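5-ketofructose reductase (Gluconobacter sp., PDB 7COK) probably catalyses the reduction of 5-ketofructose with a nicotinamide cofactor, as a member of a novel class in the shikimate dehydrogenase family. Local coordinates at residues 12-17 with 43-48; 94-99 with 261-266; 139-144 with 166-171; 185-190 with 214-219; 207-212 with 232-237. All blocks are in the same frame, centred on the assembly; numbering follows the deposited sequence.

Interaction 1: residues 12-17 with 43-48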
# COMPACT_ATOMS: atom_id res chain seq x y z
N GLY A 12 -6.95 2.01 0.04
CA GLY A 12 -6.96 0.70 0.67
C GLY A 12 -8.06 0.57 1.69
O GLY A 12 -9.07 1.26 1.59
N SER A 13 -7.81 -0.28 2.69
CA SER A 13 -8.83 -0.64 3.67
C SER A 13 -8.25 -0.93 5.04
O SER A 13 -7.14 -1.46 5.14
CB SER A 13 -9.60 -1.87 3.17
OG SER A 13 -10.47 -2.42 4.14
N PHE A 14 -9.00 -0.55 6.08
CA PHE A 14 -8.66 -0.89 7.45
C PHE A 14 -9.80 -1.74 7.99
O PHE A 14 -10.97 -1.34 7.95
CB PHE A 14 -8.51 0.37 8.31
CG PHE A 14 -7.53 1.37 7.79
CD1 PHE A 14 -6.33 0.97 7.14
CD2 PHE A 14 -7.75 2.74 8.01
CE1 PHE A 14 -5.42 1.93 6.69
CE2 PHE A 14 -6.83 3.70 7.54
CZ PHE A 14 -5.67 3.30 6.90
N SER A 15 -9.47 -2.93 8.48
CA SER A 15 -10.46 -3.83 9.06
C SER A 15 -9.71 -4.93 9.78
O SER A 15 -8.52 -5.11 9.58
CB SER A 15 -11.36 -4.43 7.97
OG SER A 15 -10.66 -5.35 7.17
N THR A 16 -10.42 -5.68 10.62
CA THR A 16 -9.89 -6.93 11.15
C THR A 16 -11.03 -7.90 11.46
O THR A 16 -12.01 -7.49 12.10
CB THR A 16 -8.94 -6.74 12.37
OG1 THR A 16 -8.28 -7.98 12.65
CG2 THR A 16 -9.62 -6.24 13.64
N PRO A 17 -10.95 -9.15 10.99
CA PRO A 17 -9.91 -9.68 10.08
C PRO A 17 -10.14 -9.19 8.64
O PRO A 17 -11.24 -8.77 8.31
CB PRO A 17 -10.13 -11.19 10.17
CG PRO A 17 -11.58 -11.35 10.50
CD PRO A 17 -11.90 -10.20 11.42
N CYS A 43 -5.39 -3.77 4.63
CA CYS A 43 -4.63 -3.80 5.90
C CYS A 43 -5.43 -4.39 7.04
O CYS A 43 -6.60 -4.09 7.20
CB CYS A 43 -4.23 -2.39 6.30
SG CYS A 43 -3.24 -1.50 5.08
N ASP A 44 -4.75 -5.21 7.85
CA ASP A 44 -5.38 -5.73 9.02
C ASP A 44 -5.03 -4.80 10.18
O ASP A 44 -3.90 -4.81 10.68
CB ASP A 44 -4.95 -7.16 9.29
CG ASP A 44 -5.93 -7.89 10.14
OD1 ASP A 44 -6.00 -7.55 11.34
OD2 ASP A 44 -6.63 -8.77 9.64
N VAL A 45 -6.01 -4.01 10.59
CA VAL A 45 -5.78 -2.95 11.57
C VAL A 45 -6.63 -3.27 12.79
O VAL A 45 -7.85 -3.42 12.69
CB VAL A 45 -6.19 -1.56 10.99
CG1 VAL A 45 -6.10 -0.49 12.06
CG2 VAL A 45 -5.32 -1.17 9.81
N LYS A 46 -5.98 -3.39 13.95
CA LYS A 46 -6.69 -3.68 15.19
C LYS A 46 -7.37 -2.40 15.73
O LYS A 46 -7.02 -1.28 15.35
CB LYS A 46 -5.74 -4.32 16.22
CG LYS A 46 -5.00 -5.58 15.73
CD LYS A 46 -5.94 -6.60 15.07
CE LYS A 46 -5.21 -7.86 14.59
NZ LYS A 46 -4.24 -7.68 13.46
N ALA A 47 -8.34 -2.56 16.64
CA ALA A 47 -9.03 -1.37 17.19
C ALA A 47 -8.05 -0.37 17.80
O ALA A 47 -8.20 0.84 17.61
CB ALA A 47 -10.10 -1.74 18.19
N SER A 48 -7.02 -0.87 18.50
CA SER A 48 -6.03 0.01 19.10
C SER A 48 -5.10 0.68 18.08
O SER A 48 -4.33 1.57 18.44
CB SER A 48 -5.20 -0.72 20.16
OG SER A 48 -4.50 -1.80 19.58
O HOH W 1 -8.78 -4.11 5.54
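Strands 9-15 and 38-44 end side by side in parallel register, Phe14 bridging to Cys43 and Ser15 to Asp44; Cys43 N donates to Ser13 O, and Val45 N to Ser15 O at 2.9 Å, whereas the bond from Ser15 N to Cys43 O is weak. Cys43 O also accepts from a water that takes hydrogen bonds from the hydroxyls of Ser13 and Ser15, tying both serines to the neighbouring strand. On the face carrying Phe14 and Cys43, the Phe14 ring brings CD1 to 3.6 Å from Val45 CG2, while Cys43 CB lies at the ring edge. Just past the strand, Thr16 OG1, anti to its backbone N (chi1 -169°), donates to Asp44 OD1 over 2.7 Å on the syn side of the carboxylate. Lys46 NZ forms a salt bridge with Asp44 OD1 at 2.8 Å, from the opposite face of the carboxylate plane, and pairs as well with Glu61 of the second subunit. An alanine in place of Asp44 would probably leave the Thr16 hydroxyl without its acceptor and Lys46 without its partner within the chain. Helix 50-59 packs on Phe14, and Met60 of the second subunit reaches it too. The two strands belong to the beta-alpha-beta unit 9-15, 23-34, 38-44 of the shikimate dehydrogenase-type substrate-binding domain.

Interaction 2: residues 94-99 with 261-266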
# COMPACT_ATOMS: atom_id res chain seq x y z
N CYS A 94 -16.28 4.71 3.98
CA CYS A 94 -15.51 5.22 2.85
C CYS A 94 -15.02 6.61 3.20
O CYS A 94 -15.83 7.54 3.40
CB CYS A 94 -16.39 5.27 1.62
SG CYS A 94 -15.58 5.94 0.13
N VAL A 95 -13.71 6.75 3.28
CA VAL A 95 -13.08 8.02 3.65
C VAL A 95 -12.31 8.55 2.47
O VAL A 95 -11.53 7.83 1.87
CB VAL A 95 -12.15 7.86 4.89
CG1 VAL A 95 -11.43 9.19 5.23
CG2 VAL A 95 -12.94 7.36 6.10
N ALA A 96 -12.52 9.82 2.14
CA ALA A 96 -11.71 10.51 1.15
C ALA A 96 -10.72 11.39 1.88
O ALA A 96 -11.05 11.95 2.93
CB ALA A 96 -12.57 11.38 0.26
N ILE A 97 -9.50 11.47 1.33
CA ILE A 97 -8.45 12.36 1.80
C ILE A 97 -8.25 13.42 0.72
O ILE A 97 -7.79 13.13 -0.40
CB ILE A 97 -7.13 11.64 2.16
CG1 ILE A 97 -7.39 10.40 3.03
CG2 ILE A 97 -6.17 12.61 2.84
CD1 ILE A 97 -6.16 9.60 3.44
N ARG A 98 -8.63 14.65 1.06
CA ARG A 98 -8.55 15.78 0.13
C ARG A 98 -7.75 16.89 0.79
O ARG A 98 -8.21 17.48 1.77
CB ARG A 98 -9.94 16.28 -0.28
N GLU A 99 -6.55 17.11 0.26
CA GLU A 99 -5.57 18.08 0.78
C GLU A 99 -5.38 17.95 2.32
O GLU A 99 -5.47 18.93 3.06
CB GLU A 99 -5.93 19.51 0.35
CG GLU A 99 -6.31 19.66 -1.13
CD GLU A 99 -6.52 21.11 -1.56
OE1 GLU A 99 -7.28 21.84 -0.90
OE2 GLU A 99 -5.92 21.51 -2.58
N GLU A 261 -15.22 6.67 -7.41
CA GLU A 261 -15.66 7.99 -7.86
C GLU A 261 -15.37 9.06 -6.81
O GLU A 261 -14.86 10.13 -7.16
CB GLU A 261 -17.13 8.00 -8.27
CG GLU A 261 -17.42 7.28 -9.57
CD GLU A 261 -18.91 7.16 -9.85
OE1 GLU A 261 -19.76 7.29 -8.92
OE2 GLU A 261 -19.25 6.93 -11.02
N ILE A 262 -15.65 8.76 -5.55
CA ILE A 262 -15.38 9.69 -4.43
C ILE A 262 -13.88 9.95 -4.31
O ILE A 262 -13.46 11.08 -4.14
CB ILE A 262 -16.00 9.18 -3.10
CG1 ILE A 262 -17.53 9.29 -3.17
CG2 ILE A 262 -15.47 9.96 -1.89
CD1 ILE A 262 -18.28 8.54 -2.07
N TRP A 263 -13.09 8.89 -4.39
CA TRP A 263 -11.64 9.00 -4.19
C TRP A 263 -10.87 9.67 -5.32
O TRP A 263 -9.93 10.45 -5.08
CB TRP A 263 -11.03 7.62 -3.99
CG TRP A 263 -11.47 6.92 -2.75
CD1 TRP A 263 -11.98 7.48 -1.61
CD2 TRP A 263 -11.33 5.53 -2.49
NE1 TRP A 263 -12.22 6.50 -0.68
CE2 TRP A 263 -11.82 5.30 -1.19
CE3 TRP A 263 -10.88 4.45 -3.25
CZ2 TRP A 263 -11.85 4.01 -0.62
CZ3 TRP A 263 -10.90 3.19 -2.70
CH2 TRP A 263 -11.39 2.97 -1.38
N LEU A 264 -11.25 9.33 -6.56
CA LEU A 264 -10.37 9.61 -7.70
C LEU A 264 -11.04 10.27 -8.88
O LEU A 264 -10.37 10.58 -9.87
CB LEU A 264 -9.71 8.32 -8.19
CG LEU A 264 -8.56 7.85 -7.32
CD1 LEU A 264 -8.20 6.43 -7.72
CD2 LEU A 264 -7.37 8.80 -7.45
N GLY A 265 -12.35 10.47 -8.80
CA GLY A 265 -13.09 11.08 -9.90
C GLY A 265 -13.14 10.26 -11.18
O GLY A 265 -13.29 10.83 -12.25
N ARG A 266 -12.97 8.94 -11.07
CA ARG A 266 -13.08 8.00 -12.19
C ARG A 266 -14.19 7.01 -11.91
O ARG A 266 -14.38 6.60 -10.74
CB ARG A 266 -11.78 7.20 -12.40
CG ARG A 266 -10.81 7.79 -13.39
CD ARG A 266 -9.67 8.39 -12.60
NE ARG A 266 -8.81 9.19 -13.46
CZ ARG A 266 -8.15 10.27 -13.07
NH1 ARG A 266 -8.27 10.72 -11.81
NH2 ARG A 266 -7.39 10.89 -13.95
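Cys94 SG and Val95 O both converge on the indole nitrogen of Trp263, at the C-terminal part of helix 248-264. Cys94 SG comes within 3.5 Å of Trp263 NE1 and lies 4.3 Å from the centroid of the five-membered ring, 47° off its normal: an oblique sulfur-aromatic contact. Cys94 CB points toward the helix, and SG continues from it anti to the backbone N (chi1 179°). From the next residue, Val95 O accepts a weak hydrogen bond from Trp263 NE1 at 3.0 Å, markedly bent, with an N-H...O angle of 121°. The neighbouring atom of the pyrrole ring, Trp263 CD1, approaches Ala96 CA obliquely at 4.1 Å. One residue earlier on the helix, Ile262 brings its CG2 branch to Ala96 CB, 3.9 Å away, and its CD1 more loosely toward Cys94 SG. Asn66 of strand 64-67 and Thr11 of strand 9-15 also touch the indole, placing it across several strands of the mixed sheet. With only one bent, weak bond between these two segments, the contact probably rests mainly on dispersion; the tryptophan N-H is likely to add little strength, though Val95 O gives it a polar partner within a buried contact.

Interaction 3: residues 139-144 with 166-171; sequences IAVELA and ALINDK
Apolar side chains make this contact, with Ile168 reaching from helix 158-171 into the surface of helix 134-145. Its CD1 methyl lies 4.0 Å from Ala140 CB and equally far from Ala144 CB, one turn further on, with Val141 CG2 at 4.2 Å. Ile168 CG1 stands anti to the carbonyl carbon (chi1 -60°), and chi2 of -49° then turns CD1 toward helix 134-145. Beside this, Val141 CG2 meets Leu167 CD2 at 3.6 Å, the two side chains crossing at about a right angle. The same methyl of Ile168 also packs on main chain: CD1 is 3.6 Å from Ala140 O, an approach probably eased by the small side chains of Ala140 and Ala144. No hydrogen bond passes between the segments; the carbonyl of Ala140 is used within its own helix, by Ala144 N. The axes of 139-144 and 166-171 run 28° apart in nearly the same direction, with a closest approach of 10.1 Å. Ile129 of strand 126-130 touches Ala140 from the sheet, and helix 84-89 covers Val141 through Leu88 and Ile89. Near-parallel helices packed together on one face of a parallel sheet are characteristic of the Rossmann fold, here the probable nicotinamide nucleotide-binding domain; helix 134-145 would be the one that follows the glycine-rich turn.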
# COMPACT_ATOMS: atom_id res chain seq x y z
N ILE A 139 -29.50 1.18 4.09
CA ILE A 139 -30.44 1.10 2.97
C ILE A 139 -31.69 1.95 3.27
O ILE A 139 -32.13 2.72 2.43
CB ILE A 139 -30.80 -0.36 2.62
CG1 ILE A 139 -29.61 -1.00 1.91
CG2 ILE A 139 -32.01 -0.44 1.69
CD1 ILE A 139 -29.67 -2.51 1.87
N ALA A 140 -32.23 1.84 4.49
CA ALA A 140 -33.40 2.63 4.89
C ALA A 140 -33.11 4.14 4.81
O ALA A 140 -33.89 4.90 4.24
CB ALA A 140 -33.88 2.23 6.27
N VAL A 141 -31.94 4.56 5.32
CA VAL A 141 -31.58 5.98 5.26
C VAL A 141 -31.45 6.44 3.82
O VAL A 141 -31.97 7.50 3.48
CB VAL A 141 -30.32 6.29 6.08
CG1 VAL A 141 -29.80 7.73 5.83
CG2 VAL A 141 -30.63 6.13 7.56
N GLU A 142 -30.72 5.69 2.99
CA GLU A 142 -30.50 6.13 1.61
C GLU A 142 -31.82 6.23 0.82
O GLU A 142 -32.03 7.17 0.05
CB GLU A 142 -29.50 5.25 0.87
CG GLU A 142 -28.08 5.25 1.43
CD GLU A 142 -27.33 6.58 1.37
OE1 GLU A 142 -27.80 7.57 0.77
OE2 GLU A 142 -26.22 6.65 1.94
N LEU A 143 -32.72 5.30 1.03
CA LEU A 143 -34.02 5.35 0.39
C LEU A 143 -34.83 6.56 0.85
O LEU A 143 -35.46 7.24 0.02
CB LEU A 143 -34.79 4.06 0.70
CG LEU A 143 -34.51 2.82 -0.15
CD1 LEU A 143 -35.02 1.64 0.63
CD2 LEU A 143 -35.25 2.91 -1.47
N ALA A 144 -34.83 6.82 2.16
CA ALA A 144 -35.51 7.96 2.74
C ALA A 144 -34.97 9.27 2.20
O ALA A 144 -35.75 10.11 1.77
CB ALA A 144 -35.41 7.92 4.25
N ALA A 166 -37.83 4.61 13.77
CA ALA A 166 -37.76 5.86 14.54
C ALA A 166 -36.77 6.82 13.89
O ALA A 166 -37.06 7.99 13.75
CB ALA A 166 -37.38 5.59 15.99
N LEU A 167 -35.63 6.29 13.46
CA LEU A 167 -34.64 7.09 12.73
C LEU A 167 -35.25 7.73 11.48
O LEU A 167 -35.05 8.91 11.22
CB LEU A 167 -33.42 6.24 12.36
CG LEU A 167 -32.29 6.89 11.54
CD1 LEU A 167 -31.56 7.96 12.32
CD2 LEU A 167 -31.33 5.78 11.11
N ILE A 168 -36.00 6.94 10.72
CA ILE A 168 -36.61 7.42 9.49
C ILE A 168 -37.63 8.53 9.78
O ILE A 168 -37.55 9.60 9.18
CB ILE A 168 -37.16 6.25 8.64
CG1 ILE A 168 -36.04 5.26 8.23
CG2 ILE A 168 -37.95 6.75 7.44
CD1 ILE A 168 -34.78 5.86 7.64
N ASN A 169 -38.53 8.28 10.72
CA ASN A 169 -39.55 9.28 11.08
C ASN A 169 -38.97 10.56 11.66
O ASN A 169 -39.44 11.64 11.33
CB ASN A 169 -40.54 8.68 12.08
CG ASN A 169 -41.39 7.59 11.47
OD1 ASN A 169 -41.88 7.72 10.35
ND2 ASN A 169 -41.57 6.50 12.20
N ASP A 170 -37.93 10.42 12.48
CA ASP A 170 -37.33 11.55 13.21
C ASP A 170 -36.41 12.41 12.37
O ASP A 170 -36.27 13.61 12.63
CB ASP A 170 -36.56 11.07 14.42
CG ASP A 170 -37.44 10.41 15.46
OD1 ASP A 170 -38.68 10.57 15.38
OD2 ASP A 170 -36.88 9.74 16.36
N LYS A 171 -35.75 11.79 11.39
CA LYS A 171 -34.69 12.47 10.66
C LYS A 171 -34.91 12.62 9.16
O LYS A 171 -34.06 13.19 8.48
CB LYS A 171 -33.33 11.81 10.93
CG LYS A 171 -32.84 11.85 12.38
CD LYS A 171 -32.85 13.26 12.98
CE LYS A 171 -31.90 14.21 12.24
NZ LYS A 171 -32.27 15.61 12.60

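Interaction 4: residues 185-190 with 214-219; sequences FSLPTG and GSLTKE
Leu187 meets Ser215 with its backbone and most of its side chain, where two loops at the surface of the Rossmann-type domain come together. At the root, Leu187 CB sits 3.4 Å from Ser215 OG, and Leu187 CG follows at 3.9 Å from the same oxygen, Ser215 OG. The branches then part. Leu187 CD1 stays by the hydroxyl, 3.5 Å from Ser215 OG, and also packs on Val211. Leu187 CD2 turns instead to Leu216 CD2, only 3.5 Å away and tighter than the usual carbon-carbon contact, the two side chains passing at a slant. Although the CB of Leu216 is directed away from the 185-190 loop, its CD2 methyl closes this pair, and Leu194 of strand 193-196 touches both leucines.

The polar link runs through the main chain: Leu187 N donates to Ser215 OG at 2.9 Å with an N-H...O angle of 153°. The serine hydroxyl is itself bonded to Glu212 O. With OG between the backbone N and the carbonyl carbon (chi1 71°), the hydroxyl lies within reach of Leu187 N. A water adds a second bridge by donating to Leu187 O and to Ser215 O, the latter at 2.7 Å. An alanine in place of Ser215 would probably leave the Leu187 N-H without its acceptor across the contact and Glu212 O without the hydroxyl. The hydroxyl thus accepts from one loop while bonded to a carbonyl of the other, so that a single polar atom couples the two backbones beside a tight leucine pair.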
# COMPACT_ATOMS: atom_id res chain seq x y z
N PHE A 185 -43.70 -13.70 6.05
CA PHE A 185 -44.13 -12.31 6.01
C PHE A 185 -44.92 -12.02 4.74
O PHE A 185 -44.49 -12.32 3.62
CB PHE A 185 -42.98 -11.31 6.17
CG PHE A 185 -43.44 -9.88 6.24
CD1 PHE A 185 -44.13 -9.39 7.37
CD2 PHE A 185 -43.26 -9.02 5.15
CE1 PHE A 185 -44.58 -8.07 7.42
CE2 PHE A 185 -43.70 -7.71 5.20
CZ PHE A 185 -44.37 -7.24 6.32
N SER A 186 -46.09 -11.46 4.95
CA SER A 186 -46.97 -11.10 3.86
C SER A 186 -46.78 -9.62 3.58
O SER A 186 -47.08 -8.78 4.41
CB SER A 186 -48.41 -11.39 4.25
OG SER A 186 -48.52 -12.73 4.70
N LEU A 187 -46.30 -9.30 2.38
CA LEU A 187 -46.15 -7.91 1.96
C LEU A 187 -47.46 -7.13 2.01
O LEU A 187 -48.45 -7.57 1.41
CB LEU A 187 -45.56 -7.86 0.57
CG LEU A 187 -44.06 -8.04 0.41
CD1 LEU A 187 -43.47 -9.35 0.96
CD2 LEU A 187 -43.77 -7.95 -1.08
N PRO A 188 -47.48 -5.97 2.71
CA PRO A 188 -48.71 -5.17 2.67
C PRO A 188 -49.01 -4.77 1.25
O PRO A 188 -48.09 -4.59 0.44
CB PRO A 188 -48.41 -3.94 3.52
CG PRO A 188 -46.94 -3.93 3.74
CD PRO A 188 -46.43 -5.32 3.54
N THR A 189 -50.30 -4.67 0.94
CA THR A 189 -50.72 -4.23 -0.37
C THR A 189 -50.05 -2.89 -0.74
O THR A 189 -49.79 -2.06 0.13
CB THR A 189 -52.26 -4.21 -0.48
OG1 THR A 189 -52.63 -4.23 -1.85
CG2 THR A 189 -52.89 -3.02 0.24
N GLY A 190 -49.74 -2.73 -2.02
CA GLY A 190 -49.04 -1.54 -2.52
C GLY A 190 -47.55 -1.47 -2.27
O GLY A 190 -46.97 -0.40 -2.42
N GLY A 214 -46.26 -15.44 -2.55
CA GLY A 214 -47.51 -15.09 -3.24
C GLY A 214 -48.08 -13.71 -2.93
O GLY A 214 -49.06 -13.27 -3.55
N SER A 215 -47.47 -13.00 -1.98
CA SER A 215 -47.90 -11.65 -1.64
C SER A 215 -47.25 -10.62 -2.55
O SER A 215 -47.65 -9.45 -2.56
CB SER A 215 -47.69 -11.33 -0.14
OG SER A 215 -46.32 -11.19 0.19
N LEU A 216 -46.28 -11.08 -3.33
CA LEU A 216 -45.62 -10.24 -4.34
C LEU A 216 -46.50 -10.09 -5.56
O LEU A 216 -47.13 -11.07 -5.98
CB LEU A 216 -44.31 -10.87 -4.80
CG LEU A 216 -43.04 -10.79 -3.93
CD1 LEU A 216 -42.00 -11.75 -4.48
CD2 LEU A 216 -42.47 -9.40 -3.95
N THR A 217 -46.55 -8.89 -6.11
CA THR A 217 -47.06 -8.70 -7.48
C THR A 217 -45.87 -8.83 -8.44
O THR A 217 -44.70 -8.71 -8.03
CB THR A 217 -47.79 -7.34 -7.68
OG1 THR A 217 -46.84 -6.26 -7.74
CG2 THR A 217 -48.82 -7.06 -6.58
N LYS A 218 -46.17 -9.07 -9.71
CA LYS A 218 -45.14 -9.12 -10.75
C LYS A 218 -44.43 -7.78 -10.95
O LYS A 218 -43.33 -7.74 -11.54
CB LYS A 218 -45.74 -9.56 -12.09
CG LYS A 218 -46.10 -11.03 -12.17
CD LYS A 218 -46.82 -11.30 -13.48
CE LYS A 218 -46.51 -12.69 -14.00
NZ LYS A 218 -46.94 -12.84 -15.42
N GLU A 219 -45.06 -6.71 -10.48
CA GLU A 219 -44.53 -5.34 -10.53
C GLU A 219 -43.54 -5.02 -9.42
O GLU A 219 -42.80 -4.02 -9.51
CB GLU A 219 -45.68 -4.34 -10.42
CG GLU A 219 -46.48 -4.12 -11.69
CD GLU A 219 -47.35 -2.89 -11.58
OE1 GLU A 219 -46.80 -1.77 -11.59
OE2 GLU A 219 -48.59 -3.04 -11.48
O HOH W 2 -49.28 -7.66 -1.29

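Interaction 5: residues 207-212 with 232-237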
# COMPACT_ATOMS: atom_id res chain seq x y z
N ALA A 207 -31.48 -21.95 1.01
CA ALA A 207 -32.09 -21.21 2.11
C ALA A 207 -32.68 -19.90 1.60
O ALA A 207 -32.08 -19.24 0.77
CB ALA A 207 -31.08 -20.95 3.21
N ALA A 208 -33.85 -19.55 2.10
CA ALA A 208 -34.47 -18.26 1.78
C ALA A 208 -35.16 -17.68 3.01
O ALA A 208 -35.66 -18.43 3.87
CB ALA A 208 -35.47 -18.41 0.63
N PRO A 209 -35.18 -16.33 3.14
CA PRO A 209 -35.93 -15.76 4.26
C PRO A 209 -37.42 -16.10 4.16
O PRO A 209 -37.94 -16.21 3.03
CB PRO A 209 -35.76 -14.25 4.08
CG PRO A 209 -35.38 -14.05 2.64
CD PRO A 209 -34.61 -15.29 2.26
N PRO A 210 -38.11 -16.28 5.33
CA PRO A 210 -39.52 -16.69 5.32
C PRO A 210 -40.45 -15.56 4.90
O PRO A 210 -40.86 -14.72 5.70
CB PRO A 210 -39.77 -17.16 6.76
CG PRO A 210 -38.73 -16.47 7.58
CD PRO A 210 -37.54 -16.26 6.69
N VAL A 211 -40.77 -15.58 3.60
CA VAL A 211 -41.66 -14.59 2.98
C VAL A 211 -42.73 -15.36 2.25
O VAL A 211 -42.43 -16.36 1.58
CB VAL A 211 -40.89 -13.75 1.94
CG1 VAL A 211 -41.80 -12.75 1.24
CG2 VAL A 211 -39.72 -13.03 2.59
N GLU A 212 -43.97 -14.90 2.39
CA GLU A 212 -45.06 -15.40 1.58
C GLU A 212 -44.88 -14.83 0.17
O GLU A 212 -45.23 -13.66 -0.12
CB GLU A 212 -46.40 -15.01 2.17
CG GLU A 212 -47.58 -15.52 1.36
CD GLU A 212 -48.88 -15.13 1.99
OE1 GLU A 212 -49.12 -13.91 2.12
OE2 GLU A 212 -49.67 -16.03 2.35
N THR A 232 -29.63 -15.88 -5.39
CA THR A 232 -30.12 -16.58 -4.20
C THR A 232 -31.44 -17.28 -4.52
O THR A 232 -32.10 -16.96 -5.53
CB THR A 232 -30.35 -15.58 -3.04
OG1 THR A 232 -31.26 -14.55 -3.45
CG2 THR A 232 -29.03 -14.96 -2.61
N ARG A 233 -31.82 -18.25 -3.68
CA ARG A 233 -33.15 -18.88 -3.78
C ARG A 233 -34.27 -17.83 -3.82
O ARG A 233 -35.16 -17.92 -4.64
CB ARG A 233 -33.36 -19.89 -2.65
CG ARG A 233 -34.72 -20.53 -2.61
CD ARG A 233 -34.83 -21.52 -1.46
NE ARG A 233 -36.23 -21.89 -1.20
CZ ARG A 233 -36.72 -22.26 -0.02
NH1 ARG A 233 -35.94 -22.33 1.06
NH2 ARG A 233 -38.01 -22.57 0.09
N PHE A 234 -34.21 -16.87 -2.90
CA PHE A 234 -35.12 -15.74 -2.82
C PHE A 234 -35.26 -15.03 -4.16
O PHE A 234 -36.38 -14.88 -4.66
CB PHE A 234 -34.62 -14.82 -1.71
CG PHE A 234 -35.43 -13.57 -1.53
CD1 PHE A 234 -36.76 -13.63 -1.10
CD2 PHE A 234 -34.83 -12.33 -1.72
CE1 PHE A 234 -37.48 -12.47 -0.91
CE2 PHE A 234 -35.55 -11.15 -1.53
CZ PHE A 234 -36.89 -11.23 -1.10
N LEU A 235 -34.14 -14.62 -4.77
CA LEU A 235 -34.22 -13.99 -6.10
C LEU A 235 -34.69 -14.91 -7.22
O LEU A 235 -35.42 -14.45 -8.10
CB LEU A 235 -32.89 -13.34 -6.47
CG LEU A 235 -32.51 -12.13 -5.59
CD1 LEU A 235 -31.28 -11.51 -6.22
CD2 LEU A 235 -33.59 -11.08 -5.36
N LYS A 236 -34.30 -16.18 -7.16
CA LYS A 236 -34.73 -17.15 -8.19
C LYS A 236 -36.23 -17.37 -8.12
O LYS A 236 -36.90 -17.39 -9.17
CB LYS A 236 -33.97 -18.46 -8.07
CG LYS A 236 -32.54 -18.35 -8.54
CD LYS A 236 -31.77 -19.62 -8.24
CE LYS A 236 -30.50 -19.66 -9.07
NZ LYS A 236 -29.79 -20.95 -8.92
N ASP A 237 -36.75 -17.49 -6.90
CA ASP A 237 -38.20 -17.59 -6.67
C ASP A 237 -38.94 -16.35 -7.17
O ASP A 237 -39.96 -16.47 -7.84
CB ASP A 237 -38.52 -17.84 -5.19
CG ASP A 237 -38.00 -19.19 -4.69
OD1 ASP A 237 -37.79 -20.12 -5.49
OD2 ASP A 237 -37.81 -19.31 -3.46
O HOH W 3 -32.26 -17.01 -0.63
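Helix 233-240 of the Rossmann-type domain packs against the irregular 207-212 segment, which belongs to the long connection between the parallel strands 193-196 and 221-224. Thr232 occupies the N-cap position: its OG1 accepts from Leu235 N at 3.2 Å, nearly straight at 167°, and is also hydrogen-bonded to Asp224, so the start of the helix is tied to the end of strand 221-224.

Arg233 begins the contact proper. Its chain is extended from CG to NE, with CG anti to the backbone N (chi1 177°), and it runs past Ala208, whose CB lies 3.8 Å from Arg233 CD and over one face of the guanidinium. Nearer the backbone, Arg233 CB approaches Ala207 O. The polar end is bonded beyond the two segments, NH1 donating to Asn206 O, and Arg233 NE makes a long salt bridge with Asp237 one turn later.

Phe234 carries the buried half. Pro209 CG lies over one face of its ring, 4.0 Å above the plane and displaced toward the rim, the two side chains crossing at about a right angle. Further round the ring, Phe234 CE1 meets Val211 CG2 obliquely, while Leu194 and Val222 touch the phenyl group from the parallel sheet. The arginine therefore flanks the loop on the exposed side as the phenylalanine inserts between loop and sheet. A water joins the backbones of the two segments, donating to Ala207 O at 2.6 Å and accepting from Phe234 N at 3.0 Å.

In the fold
Interactions 1 and 2 share the mixed sheet of the substrate-binding domain: their centres are 19 Å apart, and Gly12 O meets Trp263 CH2 at 4.1 Å. Interactions 4 and 5 lie in the Rossmann-type domain on the same side of the chain's centre, 14 Å apart between centres; Phe185 O and Glu212 N, 2.9 Å apart, probably form a hydrogen bond between them. Interaction 3 lies between the two groups, its nearest atoms about 9 Å from interaction 2 and about 11 Å from interaction 5. The structure is ligand-free; in relatives of this family substrate and cofactor bind in the cleft between the two domains.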